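Local atomic coordinates of single-stranded DNA specific exonuclease RecJ (Thermus thermophilus, PDB entry 2ZXR), a protein that degrades single-stranded DNA in the 5' to 3' direction as a DNA exonuclease that requires divalent metal ions for activity. Residues 48-53 against 229-234. Numbering follows the deposited sequence.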
loop_
_atom_site.group_PDB
_atom_site.type_symbol
_atom_site.label_atom_id
_atom_site.label_comp_id
_atom_site.label_asym_id
_atom_site.label_seq_id
_atom_site.Cartn_x
_atom_site.Cartn_y
_atom_site.Cartn_z
ATOM N N PRO A 48 -1.159 -12.070 14.414
ATOM C CA PRO A 48 -2.454 -12.127 15.083
ATOM C C PRO A 48 -2.989 -13.561 15.039
ATOM O O PRO A 48 -2.595 -14.378 14.182
ATOM C CB PRO A 48 -3.299 -11.140 14.278
ATOM C CG PRO A 48 -2.706 -11.214 12.900
ATOM C CD PRO A 48 -1.223 -11.267 13.179
ATOM N N PRO A 49 -3.859 -13.902 15.996
ATOM C CA PRO A 49 -4.421 -15.258 16.014
ATOM C C PRO A 49 -5.506 -15.345 14.943
ATOM O O PRO A 49 -6.251 -14.382 14.727
ATOM C CB PRO A 49 -5.026 -15.351 17.411
ATOM C CG PRO A 49 -5.574 -13.938 17.605
ATOM C CD PRO A 49 -4.383 -13.093 17.117
ATOM N N LEU A 50 -5.573 -16.471 14.244
ATOM C CA LEU A 50 -6.635 -16.649 13.262
ATOM C C LEU A 50 -7.759 -17.229 14.108
ATOM O O LEU A 50 -7.641 -18.344 14.621
ATOM C CB LEU A 50 -6.237 -17.655 12.191
ATOM C CG LEU A 50 -7.340 -17.912 11.157
ATOM C CD1 LEU A 50 -7.753 -16.590 10.498
ATOM C CD2 LEU A 50 -6.827 -18.909 10.121
ATOM N N ALA A 51 -8.834 -16.477 14.278
ATOM C CA ALA A 51 -9.931 -16.948 15.095
ATOM C C ALA A 51 -11.275 -16.814 14.395
ATOM O O ALA A 51 -11.387 -16.170 13.349
ATOM C CB ALA A 51 -9.949 -16.162 16.417
ATOM N N LEU A 52 -12.296 -17.422 14.979
ATOM C CA LEU A 52 -13.632 -17.328 14.420
ATOM C C LEU A 52 -14.248 -16.014 14.903
ATOM O O LEU A 52 -14.637 -15.908 16.069
ATOM C CB LEU A 52 -14.482 -18.513 14.884
ATOM C CG LEU A 52 -15.963 -18.555 14.480
ATOM C CD1 LEU A 52 -16.097 -18.567 12.966
ATOM C CD2 LEU A 52 -16.613 -19.797 15.077
ATOM N N LEU A 53 -14.324 -15.018 14.016
ATOM C CA LEU A 53 -14.892 -13.704 14.343
ATOM C C LEU A 53 -16.382 -13.836 14.598
ATOM O O LEU A 53 -17.068 -14.546 13.884
ATOM C CB LEU A 53 -14.693 -12.719 13.195
ATOM C CG LEU A 53 -13.271 -12.364 12.773
ATOM C CD1 LEU A 53 -13.313 -11.451 11.560
ATOM C CD2 LEU A 53 -12.561 -11.680 13.927
ATOM N N ASN A 229 -7.651 -10.337 8.650
ATOM C CA ASN A 229 -7.247 -10.541 7.256
ATOM C C ASN A 229 -5.743 -10.859 7.175
ATOM O O ASN A 229 -5.359 -11.702 6.399
ATOM C CB ASN A 229 -7.586 -9.324 6.372
ATOM C CG ASN A 229 -9.048 -9.277 5.952
ATOM O OD1 ASN A 229 -9.764 -10.295 5.954
ATOM N ND2 ASN A 229 -9.494 -8.099 5.550
ATOM N N ARG A 230 -4.892 -10.206 7.971
ATOM C CA ARG A 230 -3.449 -10.526 7.942
ATOM C C ARG A 230 -3.211 -11.965 8.370
ATOM O O ARG A 230 -2.400 -12.675 7.782
ATOM C CB ARG A 230 -2.619 -9.626 8.886
ATOM C CG ARG A 230 -1.203 -10.257 9.238
ATOM C CD ARG A 230 -0.285 -9.424 10.227
ATOM N NE ARG A 230 0.453 -8.539 9.359
ATOM C CZ ARG A 230 1.751 -8.553 9.104
ATOM N NH1 ARG A 230 2.615 -9.391 9.676
ATOM N NH2 ARG A 230 2.158 -7.776 8.126
ATOM N N ALA A 231 -3.898 -12.396 9.420
ATOM C CA ALA A 231 -3.713 -13.747 9.918
ATOM C C ALA A 231 -4.190 -14.780 8.900
ATOM O O ALA A 231 -3.556 -15.823 8.720
ATOM C CB ALA A 231 -4.474 -13.928 11.231
ATOM N N LEU A 232 -5.307 -14.481 8.234
ATOM C CA LEU A 232 -5.870 -15.406 7.261
ATOM C C LEU A 232 -4.928 -15.573 6.088
ATOM O O LEU A 232 -4.642 -16.711 5.656
ATOM C CB LEU A 232 -7.241 -14.918 6.772
ATOM C CG LEU A 232 -7.849 -15.814 5.670
ATOM C CD1 LEU A 232 -8.328 -17.147 6.282
ATOM C CD2 LEU A 232 -8.981 -15.115 5.019
ATOM N N VAL A 233 -4.426 -14.449 5.585
ATOM C CA VAL A 233 -3.511 -14.479 4.452
ATOM C C VAL A 233 -2.194 -15.206 4.808
ATOM O O VAL A 233 -1.703 -16.008 4.032
ATOM C CB VAL A 233 -3.278 -13.023 3.919
ATOM C CG1 VAL A 233 -2.091 -12.964 2.959
ATOM C CG2 VAL A 233 -4.583 -12.556 3.192
ATOM N N LYS A 234 -1.643 -14.959 5.987
ATOM C CA LYS A 234 -0.410 -15.649 6.348
ATOM C C LYS A 234 -0.660 -17.168 6.311
ATOM O O LYS A 234 0.118 -17.916 5.732
ATOM C CB LYS A 234 0.072 -15.215 7.735
ATOM C CG LYS A 234 0.575 -13.746 7.793
ATOM C CD LYS A 234 0.780 -13.270 9.270
ATOM C CE LYS A 234 2.189 -13.520 9.773
ATOM N NZ LYS A 234 3.062 -12.305 9.498
#
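Leu50 holds CG anti to its backbone N (chi1 178°), and this torsion together with chi2 (57°) sets CD1 against Leu232, while Arg230, also anti at chi1, runs its CG and CD past the ring of Pro48. The contact lays an extended, proline-rich loop between helices 29-37 and 60-70 across one side of helix 227-239, near the metal site of this DHH-family nuclease. The backbone is extended from Pro48 to Leu50, with Pro48 and Leu50 turned to the helix and Pro49 turned from it.

Ala231 buries more surface here than any other residue, narrowly ahead of Pro48. Its CB lies 3.6 Å from Pro48 CG and 4.2 Å from Leu50 CB, and Pro48 O also approaches this methyl, with 3.5 Å from Pro48 O to Ala231 CB. The 5.3 Å between Leu50 CA and Ala231 CA is consistent with the short alanine side chain letting the loop come close. To one side of it, Leu50 CD1 rests 3.9 Å from Leu232 CA and also touches Leu232 CB; to the other, the Pro48 ring crosses the aliphatic part of Arg230 at about a right angle.

The side-chain contacts are all apolar, and polar links flank them: Arg230 bends at chi3, its NH1 and Lys234 NZ both bond to Leu46 O, NH1 also bonds to Leu449 O, and Trp228 NE1 bonds to Ala51 O. Leu232 further packs on Phe192 and on Ala214 and Thr218 of helix 211-220. Its side chain is about 12 Å from the bound magnesium ion and about 8 Å from the side chain of Asp84, which binds that ion with Asp136, His160, His161 and Asp221. At the Arg230 edge, the closest pair is Pro48 CD and Arg230 CD, 3.6 Å apart.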